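Local coordinates for protein L-2,4-diaminobutyric acid acetyltransferase (Geobacillus sp., PDB 6SLL) that transfers an acetyl group from acetyl-coenzyme A to L-2,4-diaminobutyric acid, a step in the biosynthesis of the chemical chaperone ectoine, at residues 39-45 with 89-93. Numbering follows the deposited sequence.
Sequences TGSLDLN and WQVAV. With DAB (2,4-diaminobutyric acid), chain G; COA (coenzyme A), chain F.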
ATOM      1  N   THR B  39      18.408   3.415  -1.772  1.00 18.94           N
ATOM      2  CA  THR B  39      18.415   4.942  -1.894  1.00 20.91           C
ATOM      3  C   THR B  39      18.959   5.619  -0.616  1.00 20.85           C
ATOM      4  O   THR B  39      19.472   6.721  -0.643  1.00 23.03           O
ATOM      5  CB  THR B  39      17.075   5.552  -2.344  1.00 24.24           C
ATOM      6  OG1 THR B  39      16.165   5.335  -1.264  1.00 21.96           O
ATOM      7  CG2 THR B  39      16.629   4.754  -3.608  1.00 23.16           C
ATOM      8  N   GLY B  40      18.616   5.102   0.542  1.00 22.83           N
ATOM      9  CA  GLY B  40      18.663   5.841   1.895  1.00 27.99           C
ATOM     10  C   GLY B  40      17.335   6.770   2.163  1.00 31.42           C
ATOM     11  O   GLY B  40      16.942   7.039   3.437  1.00 41.88           O
ATOM     12  N   SER B  41      17.021   7.621   1.294  1.00 23.78           N
ATOM     13  CA  SER B  41      16.155   8.727   1.488  1.00 20.13           C
ATOM     14  C   SER B  41      14.707   8.415   1.452  1.00 18.61           C
ATOM     15  O   SER B  41      13.838   9.273   1.752  1.00 28.52           O
ATOM     16  CB  SER B  41      16.422   9.828   0.505  1.00 22.99           C
ATOM     17  OG  SER B  41      16.316   9.272  -0.828  1.00 27.23           O
ATOM     18  N   LEU B  42      14.366   7.101   1.177  1.00 13.27           N
ATOM     19  CA  LEU B  42      12.967   6.660   1.193  1.00 12.21           C
ATOM     20  C   LEU B  42      12.727   5.809   2.384  1.00 11.91           C
ATOM     21  O   LEU B  42      13.618   5.154   2.891  1.00 15.22           O
ATOM     22  CB  LEU B  42      12.680   5.924  -0.103  1.00 11.75           C
ATOM     23  CG  LEU B  42      12.668   6.746  -1.361  1.00 12.24           C
ATOM     24  CD1 LEU B  42      12.575   5.858  -2.583  1.00 13.87           C
ATOM     25  CD2 LEU B  42      11.518   7.780  -1.404  1.00 17.02           C
ATOM     26  N   ASP B  43      11.472   5.722   2.801  0.53 10.54           N
ATOM     27  CA  ASP B  43      11.133   4.822   3.926  0.53 10.84           C
ATOM     28  C   ASP B  43      10.778   3.410   3.414  0.53  9.74           C
ATOM     29  O   ASP B  43       9.766   3.175   2.710  0.53 11.37           O
ATOM     30  CB  ASP B  43       9.999   5.346   4.685  0.53  9.76           C
ATOM     31  CG  ASP B  43      10.207   6.759   5.265  0.53 11.66           C
ATOM     32  OD1 ASP B  43      11.329   7.028   5.683  0.53 12.56           O
ATOM     33  OD2 ASP B  43       9.216   7.492   5.253  0.53 10.80           O
ATOM     34  N   LEU B  44      11.573   2.496   3.855  1.00 10.12           N
ATOM     35  CA  LEU B  44      11.550   1.129   3.318  1.00  9.73           C
ATOM     36  C   LEU B  44      10.362   0.363   3.834  1.00 10.03           C
ATOM     37  O   LEU B  44      10.206   0.181   5.058  1.00 12.27           O
ATOM     38  CB  LEU B  44      12.864   0.451   3.728  1.00 11.23           C
ATOM     39  CG  LEU B  44      13.027  -0.962   3.077  1.00 11.75           C
ATOM     40  CD1 LEU B  44      13.057  -0.877   1.563  1.00 11.93           C
ATOM     41  CD2 LEU B  44      14.356  -1.527   3.610  1.00 13.69           C
ATOM     42  N   ASN B  45       9.520  -0.132   2.934  1.00  9.53           N
ATOM     43  CA  ASN B  45       8.459  -1.071   3.285  1.00  9.58           C
ATOM     44  C   ASN B  45       8.942  -2.471   3.151  1.00  9.43           C
ATOM     45  O   ASN B  45      10.079  -2.756   2.792  1.00 10.23           O
ATOM     46  CB  ASN B  45       7.208  -0.799   2.393  1.00  9.33           C
ATOM     47  CG  ASN B  45       6.763   0.624   2.612  1.00  9.37           C
ATOM     48  OD1 ASN B  45       6.266   0.954   3.730  1.00 10.46           O
ATOM     49  ND2 ASN B  45       6.927   1.514   1.679  1.00 10.71           N
ATOM     50  N   TRP B  89       3.419   7.520  -4.581  1.00  8.31           N
ATOM     51  CA  TRP B  89       3.935   7.096  -3.300  1.00  8.32           C
ATOM     52  C   TRP B  89       5.423   7.182  -3.255  1.00  8.70           C
ATOM     53  O   TRP B  89       5.968   8.027  -2.501  1.00 10.95           O
ATOM     54  CB  TRP B  89       3.374   5.715  -2.979  1.00  8.78           C
ATOM     55  CG  TRP B  89       3.737   5.145  -1.648  1.00  8.95           C
ATOM     56  CD1 TRP B  89       4.531   5.681  -0.650  1.00 10.46           C
ATOM     57  CD2 TRP B  89       3.285   3.874  -1.158  1.00  9.64           C
ATOM     58  NE1 TRP B  89       4.584   4.781   0.371  1.00 11.44           N
ATOM     59  CE2 TRP B  89       3.854   3.665   0.086  1.00 11.24           C
ATOM     60  CE3 TRP B  89       2.469   2.907  -1.694  1.00 11.03           C
ATOM     61  CZ2 TRP B  89       3.605   2.541   0.845  1.00 13.38           C
ATOM     62  CZ3 TRP B  89       2.187   1.768  -0.927  1.00 14.01           C
ATOM     63  CH2 TRP B  89       2.782   1.609   0.311  1.00 15.07           C
ATOM     64  N   GLN B  90       6.167   6.368  -4.016  1.00  8.21           N
ATOM     65  CA  GLN B  90       7.642   6.414  -3.996  1.00  8.20           C
ATOM     66  C   GLN B  90       8.156   6.520  -5.427  1.00  8.45           C
ATOM     67  O   GLN B  90       7.688   5.785  -6.313  1.00 10.12           O
ATOM     68  CB  GLN B  90       8.234   5.173  -3.296  1.00  8.83           C
ATOM     69  CG  GLN B  90       7.874   5.124  -1.822  1.00  9.29           C
ATOM     70  CD  GLN B  90       8.485   3.982  -1.069  1.00  9.44           C
ATOM     71  OE1 GLN B  90       8.329   2.827  -1.447  1.00 10.77           O
ATOM     72  NE2 GLN B  90       9.192   4.295  -0.011  1.00 10.08           N
ATOM     73  N   VAL B  91       9.149   7.370  -5.605  1.00  8.62           N
ATOM     74  CA  VAL B  91       9.927   7.461  -6.838  1.00  8.87           C
ATOM     75  C   VAL B  91      11.365   7.226  -6.504  1.00  8.70           C
ATOM     76  O   VAL B  91      11.899   7.998  -5.660  1.00 10.07           O
ATOM     77  CB  VAL B  91       9.707   8.804  -7.566  1.00 10.33           C
ATOM     78  CG1 VAL B  91      10.454   8.852  -8.854  1.00 12.15           C
ATOM     79  CG2 VAL B  91       8.270   9.227  -7.686  1.00 12.43           C
ATOM     80  N   ALA B  92      12.012   6.298  -7.146  1.00  8.96           N
ATOM     81  CA  ALA B  92      13.441   6.005  -6.864  1.00  9.20           C
ATOM     82  C   ALA B  92      14.178   5.765  -8.170  1.00  9.17           C
ATOM     83  O   ALA B  92      13.658   5.028  -9.021  1.00  8.98           O
ATOM     84  CB  ALA B  92      13.538   4.733  -6.008  1.00 11.22           C
ATOM     85  N   VAL B  93      15.393   6.308  -8.257  1.00  9.28           N
ATOM     86  CA  VAL B  93      16.304   5.929  -9.336  1.00  9.45           C
ATOM     87  C   VAL B  93      17.619   5.575  -8.641  1.00 10.45           C
ATOM     88  O   VAL B  93      18.109   6.274  -7.730  1.00 10.65           O
ATOM     89  CB  VAL B  93      16.448   7.078 -10.349  1.00 10.39           C
ATOM     90  CG1 VAL B  93      17.582   6.841 -11.342  1.00 11.42           C
ATOM     91  CG2 VAL B  93      15.124   7.308 -11.090  1.00 10.39           C
TER
HETATM   92  N   DAB G 202       9.021   9.247   2.541  1.00 13.99           N
HETATM   93  CA  DAB G 202       7.781   8.616   1.999  1.00 11.16           C
HETATM   94  C   DAB G 202       8.149   7.235   1.501  1.00 10.71           C
HETATM   95  O   DAB G 202       7.207   6.482   1.279  1.00 12.18           O
HETATM   96  CB  DAB G 202       7.150   9.467   0.892  1.00 11.46           C
HETATM   97  CG  DAB G 202       7.927   9.542  -0.385  1.00 11.84           C
HETATM   98  ND  DAB G 202       7.185  10.393  -1.363  1.00 12.68           N
HETATM   99  OXT DAB G 202       9.322   6.934   1.315  1.00 12.27           O
HETATM  100  N1A COA F 201      20.843  18.227  -8.973  1.00 16.50           N
HETATM  101  C2A COA F 201      20.111  19.117  -9.658  1.00 17.35           C
HETATM  102  N3A COA F 201      18.985  18.903 -10.344  1.00 16.74           N
HETATM  103  C4A COA F 201      18.615  17.592 -10.340  1.00 15.18           C
HETATM  104  C5A COA F 201      19.287  16.600  -9.637  1.00 13.04           C
HETATM  105  C6A COA F 201      20.451  16.923  -8.911  1.00 15.02           C
HETATM  106  N6A COA F 201      21.188  16.080  -8.249  1.00 16.39           N
HETATM  107  N7A COA F 201      18.666  15.388  -9.909  1.00 13.74           N
HETATM  108  C8A COA F 201      17.615  15.669 -10.664  1.00 13.31           C
HETATM  109  N9A COA F 201      17.546  17.002 -10.907  1.00 14.71           N
HETATM  110  C1B COA F 201      16.546  17.650 -11.638  1.00 17.17           C
HETATM  111  C2B COA F 201      16.736  17.511 -13.153  1.00 16.92           C
HETATM  112  O2B COA F 201      17.581  18.495 -13.648  1.00 21.27           O
HETATM  113  C3B COA F 201      15.280  17.517 -13.581  1.00 19.78           C
HETATM  114  O3B COA F 201      14.792  18.916 -13.434  1.00 26.06           O
HETATM  115  P3B COA F 201      14.596  19.875 -14.730  1.00 29.43           P
HETATM  116  O7A COA F 201      13.355  19.192 -15.343  1.00 42.98           O
HETATM  117  O8A COA F 201      14.495  21.290 -14.137  1.00 34.22           O
HETATM  118  O9A COA F 201      15.610  19.426 -15.901  1.00 54.54           O
HETATM  119  C4B COA F 201      14.593  16.769 -12.471  1.00 18.66           C
HETATM  120  O4B COA F 201      15.321  17.004 -11.291  1.00 17.83           O
HETATM  121  C5B COA F 201      14.374  15.312 -12.887  1.00 17.03           C
HETATM  122  O5B COA F 201      15.639  14.714 -13.258  1.00 13.40           O
HETATM  123  P1A COA F 201      15.795  13.171 -13.610  1.00 12.41           P
HETATM  124  O1A COA F 201      17.121  12.991 -14.231  1.00 12.95           O
HETATM  125  O2A COA F 201      14.591  12.657 -14.304  1.00 13.35           O
HETATM  126  O3A COA F 201      15.835  12.580 -12.110  1.00 11.10           O
HETATM  127  P2A COA F 201      16.524  11.194 -11.654  1.00 11.20           P
HETATM  128  O4A COA F 201      16.259  10.131 -12.649  1.00 10.51           O
HETATM  129  O5A COA F 201      17.951  11.464 -11.296  1.00 12.20           O
HETATM  130  O6A COA F 201      15.697  10.845 -10.381  1.00 10.67           O
HETATM  131  CBP COA F 201      15.067  11.100  -8.070  1.00 11.28           C
HETATM  132  CCP COA F 201      15.295  11.809  -9.379  1.00 11.48           C
HETATM  133  CDP COA F 201      14.403  12.115  -7.093  1.00 12.96           C
HETATM  134  CEP COA F 201      14.160   9.941  -8.280  1.00 11.97           C
HETATM  135  CAP COA F 201      16.472  10.635  -7.563  1.00 12.29           C
HETATM  136  OAP COA F 201      17.250  11.822  -7.252  1.00 14.45           O
HETATM  137  C9P COA F 201      16.474   9.741  -6.372  1.00 12.97           C
HETATM  138  O9P COA F 201      16.017   8.584  -6.359  1.00 12.30           O
HETATM  139  N8P COA F 201      17.036  10.320  -5.278  0.70 12.31           N
HETATM  140  C7P COA F 201      17.226   9.777  -4.024  0.70 14.17           C
HETATM  141  C6P COA F 201      18.550  10.376  -3.318  0.70 14.58           C
HETATM  142  C5P COA F 201      18.341  11.728  -2.723  0.70 12.74           C
HETATM  143  O5P COA F 201      17.795  12.635  -3.444  0.70 13.74           O
HETATM  144  N4P COA F 201      18.785  11.982  -1.624  0.70 15.56           N
HETATM  145  C3P COA F 201      18.661  13.347  -0.961  0.70 18.68           C
HETATM  146  C2P COA F 201      19.204  13.157   0.654  0.70 18.95           C
HETATM  147  S1P COA F 201      20.967  13.069   0.564  0.60 17.77           S
HETATM  148  O   HOH W   1       6.591   4.268   2.566  1.00 13.79           O
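Leu42 lays its side chain over strand 85-93, with CD1 3.7 Å from CB of Ala92 and 3.8 Å from O of Val91. CG2 of Thr39 adds a contact of 3.9 Å to CB of Ala92. Ile36 of helix 29-39 closes this small apolar patch from the helix side. Further along, the contact turns polar. NE2 of Gln90 donates a hydrogen bond of 3.0 Å to O of Asp43, tying the loop backbone to the strand. The same NE2 reaches OXT of the bound diaminobutyric acid, also at 3.0 Å, while OE1 is held by Tyr50.

This is part of the acceptor site of a GNAT acetyltransferase, built where the loop between the first two helices passes the central strand 85-93. N of Asp43 binds the substrate OXT at 2.9 Å. OD2 of Asp43 accepts from the substrate atom N at 3.2 Å and is also hydrogen-bonded to NE2 of His165. At the other end of the substrate, ND donates to O of Trp89 at 2.9 Å. Thr125 O and Glu168 OE2 also hydrogen-bond to the substrate. One water accepts from ND2 of Asn45 (2.9 Å) and NE1 of Trp89 (3.0 Å). The same water donates to atom O of the diaminobutyric acid (2.6 Å). Asn45 OD1 is hydrogen-bonded to Ser46 OG of the second subunit, and the Trp89 ring meets Tyr48 of that subunit, so the site lies close to the dimer interface. Farther down the strand, N of Val93 donates to O9P of coenzyme A at 3.0 Å, in the strand-to-pantetheine pairing known from this family.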